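Local coordinates for protein 3-dehydroquinate dehydratase (Thermus thermophilus, PDB 2UYG) that catalyses the trans-dehydration of 3-dehydroquinate to 3-dehydroshikimate through an enolate intermediate, the third step of the chorismate pathway, at residues A[63-74]-A[91-100]; A[33-44]-A[128-139]. All blocks are in the same frame, centred on the assembly; numbering follows the deposited sequence.

Contact 1. Residues A[63-74]-A[91-100]; sequences HQEGFLAIVLNP and QPLPVVEVHL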
loop_
_atom_site.group_PDB
_atom_site.type_symbol
_atom_site.label_atom_id
_atom_site.label_comp_id
_atom_site.label_asym_id
_atom_site.label_seq_id
_atom_site.Cartn_x
_atom_site.Cartn_y
_atom_site.Cartn_z
ATOM N N HIS A 63 -17.372 10.986 -34.812
ATOM C CA HIS A 63 -18.792 10.950 -35.101
ATOM C C HIS A 63 -19.187 12.043 -36.112
ATOM O O HIS A 63 -20.076 11.827 -36.870
ATOM C CB HIS A 63 -19.667 11.093 -33.853
ATOM C CG HIS A 63 -19.625 12.460 -33.234
ATOM N ND1 HIS A 63 -20.630 13.397 -33.429
ATOM C CD2 HIS A 63 -18.669 13.069 -32.475
ATOM C CE1 HIS A 63 -20.309 14.500 -32.759
ATOM N NE2 HIS A 63 -19.154 14.305 -32.133
ATOM N N GLN A 64 -18.522 13.192 -36.074
ATOM C CA GLN A 64 -18.763 14.327 -36.981
ATOM C C GLN A 64 -18.288 14.016 -38.400
ATOM O O GLN A 64 -18.818 14.557 -39.389
ATOM C CB GLN A 64 -18.034 15.634 -36.504
ATOM C CG GLN A 64 -18.715 16.501 -35.510
ATOM C CD GLN A 64 -17.997 17.849 -35.237
ATOM O OE1 GLN A 64 -17.206 17.933 -34.341
ATOM N NE2 GLN A 64 -18.305 18.882 -36.025
ATOM N N GLU A 65 -17.280 13.163 -38.510
ATOM C CA GLU A 65 -16.885 12.619 -39.806
ATOM C C GLU A 65 -17.782 11.539 -40.338
ATOM O O GLU A 65 -17.504 11.040 -41.403
ATOM C CB GLU A 65 -15.470 12.070 -39.737
ATOM C CG GLU A 65 -14.401 13.153 -39.916
ATOM C CD GLU A 65 -13.065 12.897 -39.200
ATOM O OE1 GLU A 65 -12.284 12.037 -39.561
ATOM O OE2 GLU A 65 -12.769 13.623 -38.237
ATOM N N GLY A 66 -18.842 11.130 -39.619
ATOM C CA GLY A 66 -19.704 10.047 -40.095
ATOM C C GLY A 66 -19.423 8.602 -39.665
ATOM O O GLY A 66 -20.196 7.699 -39.993
ATOM N N PHE A 67 -18.321 8.357 -38.946
ATOM C CA PHE A 67 -18.046 7.020 -38.379
ATOM C C PHE A 67 -19.099 6.563 -37.375
ATOM O O PHE A 67 -19.708 7.381 -36.709
ATOM C CB PHE A 67 -16.665 7.049 -37.720
ATOM C CG PHE A 67 -15.565 7.228 -38.708
ATOM C CD1 PHE A 67 -15.303 6.234 -39.615
ATOM C CD2 PHE A 67 -14.905 8.442 -38.822
ATOM C CE1 PHE A 67 -14.322 6.384 -40.558
ATOM C CE2 PHE A 67 -13.936 8.638 -39.760
ATOM C CZ PHE A 67 -13.637 7.615 -40.630
ATOM N N LEU A 68 -19.344 5.267 -37.310
ATOM C CA LEU A 68 -20.361 4.649 -36.416
ATOM C C LEU A 68 -19.800 3.968 -35.173
ATOM O O LEU A 68 -20.519 3.700 -34.247
ATOM C CB LEU A 68 -21.180 3.672 -37.235
ATOM C CG LEU A 68 -21.912 2.311 -36.984
ATOM C CD1 LEU A 68 -22.504 2.039 -38.469
ATOM C CD2 LEU A 68 -21.195 0.924 -36.404
ATOM N N ALA A 69 -18.492 3.801 -35.133
ATOM C CA ALA A 69 -17.781 3.041 -34.103
ATOM C C ALA A 69 -16.253 3.262 -34.261
ATOM O O ALA A 69 -15.787 3.515 -35.368
ATOM C CB ALA A 69 -18.123 1.483 -34.248
ATOM N N ILE A 70 -15.515 3.168 -33.168
ATOM C CA ILE A 70 -14.052 3.299 -33.162
ATOM C C ILE A 70 -13.445 2.079 -32.545
ATOM O O ILE A 70 -13.947 1.579 -31.558
ATOM C CB ILE A 70 -13.636 4.513 -32.302
ATOM C CG1 ILE A 70 -14.134 5.849 -32.913
ATOM C CG2 ILE A 70 -12.142 4.567 -32.118
ATOM C CD1 ILE A 70 -14.379 6.857 -31.838
ATOM N N VAL A 71 -12.348 1.600 -33.138
ATOM C CA VAL A 71 -11.568 0.525 -32.588
ATOM C C VAL A 71 -10.260 1.201 -32.201
ATOM O O VAL A 71 -9.645 1.794 -33.081
ATOM C CB VAL A 71 -11.385 -0.581 -33.655
ATOM C CG1 VAL A 71 -10.434 -1.618 -33.209
ATOM C CG2 VAL A 71 -12.738 -1.201 -34.032
ATOM N N LEU A 72 -9.792 0.990 -30.953
ATOM C CA LEU A 72 -8.794 1.800 -30.347
ATOM C C LEU A 72 -7.758 1.017 -29.605
ATOM O O LEU A 72 -8.076 0.315 -28.669
ATOM C CB LEU A 72 -9.505 2.745 -29.338
ATOM C CG LEU A 72 -8.611 3.630 -28.504
ATOM C CD1 LEU A 72 -7.939 4.551 -29.466
ATOM C CD2 LEU A 72 -9.459 4.511 -27.480
ATOM N N ASN A 73 -6.499 1.184 -30.009
ATOM C CA ASN A 73 -5.348 0.580 -29.402
ATOM C C ASN A 73 -4.489 1.778 -28.995
ATOM O O ASN A 73 -3.719 2.329 -29.858
ATOM C CB ASN A 73 -4.554 -0.318 -30.368
ATOM C CG ASN A 73 -3.326 -0.950 -29.682
ATOM O OD1 ASN A 73 -2.965 -0.533 -28.603
ATOM N ND2 ASN A 73 -2.759 -1.998 -30.265
ATOM N N PRO A 74 -4.582 2.222 -27.763
ATOM C CA PRO A 74 -3.785 3.402 -27.399
ATOM C C PRO A 74 -2.275 3.134 -27.250
ATOM O O PRO A 74 -1.538 4.066 -26.949
ATOM C CB PRO A 74 -4.426 3.853 -26.108
ATOM C CG PRO A 74 -5.827 2.989 -25.989
ATOM C CD PRO A 74 -5.515 1.795 -26.711
ATOM N N GLN A 91 -17.832 11.636 -26.281
ATOM C CA GLN A 91 -18.346 11.412 -27.629
ATOM C C GLN A 91 -19.265 10.179 -27.705
ATOM O O GLN A 91 -19.216 9.305 -26.857
ATOM C CB GLN A 91 -17.173 11.333 -28.633
ATOM C CG GLN A 91 -16.120 10.217 -28.546
ATOM C CD GLN A 91 -16.688 8.933 -28.978
ATOM O OE1 GLN A 91 -17.191 8.852 -30.098
ATOM N NE2 GLN A 91 -16.745 7.927 -28.058
ATOM N N PRO A 92 -20.167 10.130 -28.674
ATOM C CA PRO A 92 -21.269 9.161 -28.627
ATOM C C PRO A 92 -21.012 7.712 -29.192
ATOM O O PRO A 92 -21.808 6.781 -28.958
ATOM C CB PRO A 92 -22.374 9.932 -29.384
ATOM C CG PRO A 92 -21.640 10.563 -30.505
ATOM C CD PRO A 92 -20.285 11.020 -29.849
ATOM N N LEU A 93 -19.887 7.507 -29.854
ATOM C CA LEU A 93 -19.642 6.295 -30.567
ATOM C C LEU A 93 -19.200 5.164 -29.604
ATOM O O LEU A 93 -18.560 5.401 -28.553
ATOM C CB LEU A 93 -18.572 6.528 -31.641
ATOM C CG LEU A 93 -18.780 7.553 -32.770
ATOM C CD1 LEU A 93 -17.752 7.350 -33.835
ATOM C CD2 LEU A 93 -20.203 7.611 -33.379
ATOM N N PRO A 94 -19.598 3.958 -29.907
ATOM C CA PRO A 94 -19.036 2.794 -29.218
ATOM C C PRO A 94 -17.542 2.682 -29.501
ATOM O O PRO A 94 -17.176 2.754 -30.677
ATOM C CB PRO A 94 -19.723 1.615 -29.915
ATOM C CG PRO A 94 -20.248 2.173 -31.140
ATOM C CD PRO A 94 -20.664 3.584 -30.840
ATOM N N VAL A 95 -16.749 2.435 -28.470
ATOM C CA VAL A 95 -15.331 2.268 -28.614
ATOM C C VAL A 95 -14.917 0.833 -28.122
ATOM O O VAL A 95 -15.295 0.415 -27.024
ATOM C CB VAL A 95 -14.627 3.300 -27.813
ATOM C CG1 VAL A 95 -13.135 3.154 -27.962
ATOM C CG2 VAL A 95 -15.042 4.718 -28.220
ATOM N N VAL A 96 -14.231 0.081 -28.978
ATOM C CA VAL A 96 -13.692 -1.194 -28.630
ATOM C C VAL A 96 -12.150 -1.044 -28.497
ATOM O O VAL A 96 -11.525 -0.552 -29.384
ATOM C CB VAL A 96 -13.950 -2.270 -29.683
ATOM C CG1 VAL A 96 -13.449 -3.614 -29.165
ATOM C CG2 VAL A 96 -15.497 -2.403 -29.995
ATOM N N GLU A 97 -11.605 -1.433 -27.348
ATOM C CA GLU A 97 -10.188 -1.295 -27.030
ATOM C C GLU A 97 -9.560 -2.603 -27.459
ATOM O O GLU A 97 -10.023 -3.629 -27.104
ATOM C CB GLU A 97 -9.980 -1.062 -25.524
ATOM C CG GLU A 97 -8.543 -0.924 -25.162
ATOM C CD GLU A 97 -8.274 -0.514 -23.705
ATOM O OE1 GLU A 97 -7.381 -1.136 -23.027
ATOM O OE2 GLU A 97 -8.940 0.395 -23.237
ATOM N N VAL A 98 -8.501 -2.544 -28.197
ATOM C CA VAL A 98 -7.799 -3.706 -28.737
ATOM C C VAL A 98 -6.332 -3.644 -28.389
ATOM O O VAL A 98 -5.722 -2.554 -28.353
ATOM C CB VAL A 98 -8.141 -3.620 -30.282
ATOM C CG1 VAL A 98 -7.179 -4.162 -31.130
ATOM C CG2 VAL A 98 -9.523 -4.272 -30.499
ATOM N N HIS A 99 -5.706 -4.804 -28.123
ATOM C CA HIS A 99 -4.214 -4.857 -27.982
ATOM C C HIS A 99 -3.739 -6.143 -28.615
ATOM O O HIS A 99 -4.406 -7.150 -28.452
ATOM C CB HIS A 99 -3.748 -4.880 -26.527
ATOM C CG HIS A 99 -4.368 -3.831 -25.693
ATOM N ND1 HIS A 99 -3.796 -2.583 -25.523
ATOM C CD2 HIS A 99 -5.558 -3.795 -25.048
ATOM C CE1 HIS A 99 -4.584 -1.861 -24.751
ATOM N NE2 HIS A 99 -5.665 -2.565 -24.454
ATOM N N LEU A 100 -2.597 -6.098 -29.273
ATOM C CA LEU A 100 -1.987 -7.225 -29.899
ATOM C C LEU A 100 -1.593 -8.290 -28.900
ATOM O O LEU A 100 -1.786 -9.464 -29.166
ATOM C CB LEU A 100 -0.697 -6.796 -30.579
ATOM C CG LEU A 100 -0.952 -5.778 -31.712
ATOM C CD1 LEU A 100 0.281 -4.911 -31.790
ATOM C CD2 LEU A 100 -1.254 -6.492 -32.991
HETATM O O HOH W 1 -16.750 10.657 -32.157
#
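The imidazole of His63 is overlapped on one face by the ring of Pro92, whose CD lies 3.9 Å from the centroid of the His63 ring in a CH-pi contact displaced toward the rim. His63 reaches this place with CG set between its own backbone N and carbonyl carbon (chi1 70°). Next to it, Leu93 wedges its two methyls against the His63-Gly66 turn and Phe67 just after it, CD2 meeting His63 CB at 3.6 Å and CD1 meeting CB of Phe67. The Gln91 side chain, bent at chi2, turns its amide back on the Leu93 backbone: OE1 accepts from Leu93 N, while NE2 donates to Leu93 O and also to Ile88 O. A water hydrogen-bonded to His63 N and Gln91 OE1 bridges the two loops.

Beyond these loops, strands 69-73 and 95-99 run side by side as the two parallel strands of a beta-alpha-beta unit. Four backbone bonds join them, from Ile70 N to Pro94 O (3.0 Å) through to Val98 N to Leu72 O (2.9 Å). On one face of the sheet Leu72 CB meets Val95 CG1 at 3.9 Å, under helix 82-89. Val71 and Val98 touch on the other.

The C-terminal ends of the strands carry Asn73, predicted to bind substrate, and His99, the predicted proton donor. His99 gives NE2 to the anti lone pair of Glu97 OE1 at 2.7 Å, in the ring plane. With Ser113 OG also on OE1 and Thr115 OG1 on OE2, the carboxylate is itself held, and it probably helps to fix the rotation of the His99 ring.

Contact 2. Residues A[33-44]-A[128-139]; sequences CEAWGAELGLGV and PLSYKLALVYLA
Pro128 O is gripped from its own helix by Tyr131 N at 2.9 Å and, more weakly, by Lys132 N, while Trp36 of the other segment lays its CZ3 against the same oxygen at 3.6 Å. This is helix-on-helix packing in the flavodoxin-like fold: the C-terminal part of helix 26-39 and helix 129-140 lie next to each other on one side of the parallel sheet, and the axes of segments 33-39 and 129-139 approach to 9.8 Å at an angle of 25°. No hydrogen bond joins the two segments, so apolar groups do the work.

The indole of Trp36 is the main plate. Lys132 crosses it at about a right angle and sets CG over one face, 3.3 Å from the centroid of the five-membered ring, a tight CH-pi contact. Beyond CG the lysine chain bends repeatedly, and NZ ends 4.0 Å from Glu39 OE2, beyond a salt bridge, though the opposite charges may still attract weakly; a long, weak ion pair links NZ to Glu140 of a second subunit. Leu129 CD2 approaches the six-membered ring at CZ2.

Deeper in, Leu135 has CG anti to its carbonyl carbon (chi1 -65°), and CD1 reaches Trp36 CB and the carbonyl oxygen of Cys33. Strand 2-6 floors this layer, with Val2 under Leu135 and Ile4 under Cys33 and Tyr131. A Schellman motif ends the first helix, Leu42 N bonding to Gly37 O with Gly41 at positive phi, and the turned chain delivers Leu42 CD2 to Ala139 CB. At the opposite end of the interface, Cys33 SG stands obliquely beside the Tyr131 ring, 3.6 Å from Tyr131 CB.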
loop_
_atom_site.group_PDB
_atom_site.type_symbol
_atom_site.label_atom_id
_atom_site.label_comp_id
_atom_site.label_asym_id
_atom_site.label_seq_id
_atom_site.Cartn_x
_atom_site.Cartn_y
_atom_site.Cartn_z
ATOM N N CYS A 33 -7.016 -5.252 -41.842
ATOM C CA CYS A 33 -8.218 -4.672 -41.348
ATOM C C CYS A 33 -9.160 -4.255 -42.502
ATOM O O CYS A 33 -10.353 -4.464 -42.384
ATOM C CB CYS A 33 -7.915 -3.487 -40.422
ATOM S SG CYS A 33 -7.105 -3.813 -38.819
ATOM N N GLU A 34 -8.656 -3.645 -43.579
ATOM C CA GLU A 34 -9.464 -3.332 -44.787
ATOM C C GLU A 34 -10.144 -4.597 -45.343
ATOM O O GLU A 34 -11.320 -4.572 -45.670
ATOM C CB GLU A 34 -8.618 -2.658 -45.912
ATOM C CG GLU A 34 -8.662 -3.327 -47.340
ATOM C CD GLU A 34 -7.290 -3.786 -47.935
ATOM O OE1 GLU A 34 -6.559 -2.929 -48.555
ATOM O OE2 GLU A 34 -6.937 -5.003 -47.839
ATOM N N ALA A 35 -9.412 -5.697 -45.452
ATOM C CA ALA A 35 -9.969 -6.869 -46.086
ATOM C C ALA A 35 -11.006 -7.501 -45.135
ATOM O O ALA A 35 -12.071 -7.976 -45.565
ATOM C CB ALA A 35 -8.824 -7.869 -46.468
ATOM N N TRP A 36 -10.755 -7.458 -43.828
ATOM C CA TRP A 36 -11.711 -8.015 -42.874
ATOM C C TRP A 36 -12.997 -7.219 -42.851
ATOM O O TRP A 36 -14.124 -7.757 -42.774
ATOM C CB TRP A 36 -11.110 -8.043 -41.468
ATOM C CG TRP A 36 -10.098 -9.112 -41.267
ATOM C CD1 TRP A 36 -10.112 -10.377 -41.818
ATOM C CD2 TRP A 36 -8.892 -9.030 -40.499
ATOM N NE1 TRP A 36 -8.991 -11.070 -41.433
ATOM C CE2 TRP A 36 -8.221 -10.288 -40.626
ATOM C CE3 TRP A 36 -8.319 -8.043 -39.668
ATOM C CZ2 TRP A 36 -7.007 -10.579 -39.978
ATOM C CZ3 TRP A 36 -7.089 -8.331 -39.029
ATOM C CH2 TRP A 36 -6.443 -9.583 -39.218
ATOM N N GLY A 37 -12.858 -5.907 -42.875
ATOM C CA GLY A 37 -14.037 -5.064 -42.858
ATOM C C GLY A 37 -14.848 -5.411 -44.106
ATOM O O GLY A 37 -16.035 -5.705 -43.994
ATOM N N ALA A 38 -14.170 -5.398 -45.249
ATOM C CA ALA A 38 -14.772 -5.577 -46.538
ATOM C C ALA A 38 -15.372 -6.951 -46.653
ATOM O O ALA A 38 -16.527 -7.038 -47.088
ATOM C CB ALA A 38 -13.743 -5.361 -47.665
ATOM N N GLU A 39 -14.696 -8.054 -46.275
ATOM C CA GLU A 39 -15.424 -9.293 -46.540
ATOM C C GLU A 39 -16.748 -8.967 -45.971
ATOM O O GLU A 39 -17.732 -8.837 -46.699
ATOM C CB GLU A 39 -14.907 -10.634 -45.982
ATOM C CG GLU A 39 -14.197 -10.644 -44.682
ATOM C CD GLU A 39 -13.062 -11.623 -44.704
ATOM O OE1 GLU A 39 -12.369 -11.739 -45.738
ATOM O OE2 GLU A 39 -12.857 -12.273 -43.679
ATOM N N LEU A 40 -16.696 -8.550 -44.733
ATOM C CA LEU A 40 -17.867 -8.290 -43.891
ATOM C C LEU A 40 -18.753 -7.002 -43.984
ATOM O O LEU A 40 -19.659 -6.818 -43.185
ATOM C CB LEU A 40 -17.305 -8.455 -42.525
ATOM C CG LEU A 40 -17.885 -7.983 -41.255
ATOM C CD1 LEU A 40 -19.368 -8.388 -41.176
ATOM C CD2 LEU A 40 -16.997 -8.688 -40.243
ATOM N N GLY A 41 -18.571 -6.156 -44.979
ATOM C CA GLY A 41 -19.586 -5.133 -45.282
ATOM C C GLY A 41 -19.384 -3.895 -44.448
ATOM O O GLY A 41 -20.303 -3.115 -44.245
ATOM N N LEU A 42 -18.147 -3.740 -43.982
ATOM C CA LEU A 42 -17.740 -2.632 -43.106
ATOM C C LEU A 42 -16.609 -1.827 -43.782
ATOM O O LEU A 42 -15.529 -2.350 -44.109
ATOM C CB LEU A 42 -17.245 -3.209 -41.782
ATOM C CG LEU A 42 -17.949 -2.876 -40.486
ATOM C CD1 LEU A 42 -19.459 -2.659 -40.585
ATOM C CD2 LEU A 42 -17.612 -3.965 -39.511
ATOM N N GLY A 43 -16.889 -0.578 -44.040
ATOM C CA GLY A 43 -15.876 0.318 -44.510
ATOM C C GLY A 43 -14.931 0.622 -43.363
ATOM O O GLY A 43 -15.393 0.941 -42.269
ATOM N N VAL A 44 -13.636 0.485 -43.565
ATOM C CA VAL A 44 -12.654 0.895 -42.542
ATOM C C VAL A 44 -11.713 2.026 -42.930
ATOM O O VAL A 44 -11.244 2.112 -44.034
ATOM C CB VAL A 44 -11.782 -0.336 -41.932
ATOM C CG1 VAL A 44 -12.586 -1.556 -41.683
ATOM C CG2 VAL A 44 -10.729 -0.716 -42.759
ATOM N N PRO A 128 -2.708 -9.568 -34.614
ATOM C CA PRO A 128 -3.540 -8.834 -35.554
ATOM C C PRO A 128 -5.053 -9.201 -35.447
ATOM O O PRO A 128 -6.015 -8.439 -35.647
ATOM C CB PRO A 128 -2.973 -9.272 -36.898
ATOM C CG PRO A 128 -1.616 -9.506 -36.649
ATOM C CD PRO A 128 -1.531 -10.195 -35.263
ATOM N N LEU A 129 -5.260 -10.454 -35.114
ATOM C CA LEU A 129 -6.607 -10.955 -34.939
ATOM C C LEU A 129 -7.389 -10.274 -33.827
ATOM O O LEU A 129 -8.583 -10.422 -33.798
ATOM C CB LEU A 129 -6.513 -12.480 -34.688
ATOM C CG LEU A 129 -6.090 -13.226 -35.950
ATOM C CD1 LEU A 129 -5.677 -14.611 -35.569
ATOM C CD2 LEU A 129 -7.235 -13.288 -36.974
ATOM N N SER A 130 -6.776 -9.569 -32.870
ATOM C CA SER A 130 -7.592 -8.773 -31.913
ATOM C C SER A 130 -8.404 -7.722 -32.677
ATOM O O SER A 130 -9.504 -7.338 -32.222
ATOM C CB SER A 130 -6.747 -7.974 -30.863
ATOM O OG SER A 130 -5.890 -8.777 -30.139
ATOM N N TYR A 131 -7.811 -7.190 -33.767
ATOM C CA TYR A 131 -8.519 -6.202 -34.627
ATOM C C TYR A 131 -9.656 -6.844 -35.343
ATOM O O TYR A 131 -10.823 -6.339 -35.375
ATOM C CB TYR A 131 -7.568 -5.460 -35.619
ATOM C CG TYR A 131 -6.590 -4.564 -34.928
ATOM C CD1 TYR A 131 -5.466 -5.102 -34.217
ATOM C CD2 TYR A 131 -6.705 -3.155 -35.003
ATOM C CE1 TYR A 131 -4.507 -4.236 -33.547
ATOM C CE2 TYR A 131 -5.741 -2.319 -34.394
ATOM C CZ TYR A 131 -4.666 -2.871 -33.658
ATOM O OH TYR A 131 -3.772 -2.021 -33.096
ATOM N N LYS A 132 -9.366 -8.011 -35.866
ATOM C CA LYS A 132 -10.438 -8.848 -36.502
ATOM C C LYS A 132 -11.628 -9.027 -35.660
ATOM O O LYS A 132 -12.803 -8.799 -36.095
ATOM C CB LYS A 132 -9.920 -10.254 -36.810
ATOM C CG LYS A 132 -10.344 -10.756 -38.143
ATOM C CD LYS A 132 -11.381 -11.801 -38.205
ATOM C CE LYS A 132 -10.854 -13.006 -38.928
ATOM N NZ LYS A 132 -11.730 -13.354 -39.982
ATOM N N LEU A 133 -11.362 -9.532 -34.458
ATOM C CA LEU A 133 -12.472 -9.814 -33.586
ATOM C C LEU A 133 -13.298 -8.568 -33.221
ATOM O O LEU A 133 -14.573 -8.663 -33.054
ATOM C CB LEU A 133 -12.051 -10.501 -32.271
ATOM C CG LEU A 133 -11.110 -11.701 -32.119
ATOM C CD1 LEU A 133 -11.224 -12.356 -30.729
ATOM C CD2 LEU A 133 -11.010 -12.691 -33.192
ATOM N N ALA A 134 -12.598 -7.417 -33.080
ATOM C CA ALA A 134 -13.331 -6.152 -32.834
ATOM C C ALA A 134 -14.292 -5.867 -33.998
ATOM O O ALA A 134 -15.381 -5.413 -33.790
ATOM C CB ALA A 134 -12.369 -4.963 -32.662
ATOM N N LEU A 135 -13.837 -6.112 -35.216
ATOM C CA LEU A 135 -14.682 -5.866 -36.416
ATOM C C LEU A 135 -15.890 -6.795 -36.487
ATOM O O LEU A 135 -17.002 -6.351 -36.768
ATOM C CB LEU A 135 -13.831 -5.884 -37.674
ATOM C CG LEU A 135 -12.800 -4.745 -37.717
ATOM C CD1 LEU A 135 -11.758 -4.933 -38.815
ATOM C CD2 LEU A 135 -13.450 -3.343 -37.810
ATOM N N VAL A 136 -15.745 -8.035 -36.053
ATOM C CA VAL A 136 -16.904 -8.955 -36.047
ATOM C C VAL A 136 -17.938 -8.509 -35.078
ATOM O O VAL A 136 -19.160 -8.438 -35.399
ATOM C CB VAL A 136 -16.509 -10.476 -35.880
ATOM C CG1 VAL A 136 -15.494 -10.617 -34.918
ATOM C CG2 VAL A 136 -17.719 -11.351 -35.435
ATOM N N TYR A 137 -17.505 -8.075 -33.903
ATOM C CA TYR A 137 -18.461 -7.585 -32.917
ATOM C C TYR A 137 -19.176 -6.374 -33.507
ATOM O O TYR A 137 -20.368 -6.229 -33.374
ATOM C CB TYR A 137 -17.781 -7.177 -31.643
ATOM C CG TYR A 137 -18.687 -6.347 -30.758
ATOM C CD1 TYR A 137 -19.654 -6.939 -29.974
ATOM C CD2 TYR A 137 -18.598 -4.958 -30.703
ATOM C CE1 TYR A 137 -20.465 -6.230 -29.184
ATOM C CE2 TYR A 137 -19.438 -4.240 -29.849
ATOM C CZ TYR A 137 -20.373 -4.878 -29.121
ATOM O OH TYR A 137 -21.267 -4.190 -28.266
ATOM N N LEU A 138 -18.436 -5.493 -34.142
ATOM C CA LEU A 138 -18.981 -4.214 -34.542
ATOM C C LEU A 138 -19.994 -4.354 -35.723
ATOM O O LEU A 138 -21.068 -3.705 -35.716
ATOM C CB LEU A 138 -17.840 -3.286 -34.868
ATOM C CG LEU A 138 -17.413 -2.153 -33.962
ATOM C CD1 LEU A 138 -17.972 -1.982 -32.568
ATOM C CD2 LEU A 138 -15.951 -1.893 -33.983
ATOM N N ALA A 139 -19.709 -5.284 -36.641
ATOM C CA ALA A 139 -20.634 -5.600 -37.765
ATOM C C ALA A 139 -21.954 -6.162 -37.283
ATOM O O ALA A 139 -23.042 -5.821 -37.795
ATOM C CB ALA A 139 -20.023 -6.606 -38.690
#

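How the contacts relate
The two contacts, with centres about 13 Å apart, are successive layers of one fold: contact 1 is part of the central sheet, and helix 129-140 of contact 2 packs on it, with Leu138 against Val71 and Ala134 against Val98. Along the chain, contact 1 is nested within the loop that contact 2 closes. They also meet near the predicted active site. Ser130 OG is 2.8 Å from His99 O and Tyr131 OH is 3.0 Å from Asn73 ND2, both probable hydrogen bonds, so the start of helix 129-140 probably steadies the His99 backbone and the side chain of Asn73, whose OD1 also accepts from Gly75 N. A bound glycerol about 3 Å from the His99 side chain is consistent with a pocket here.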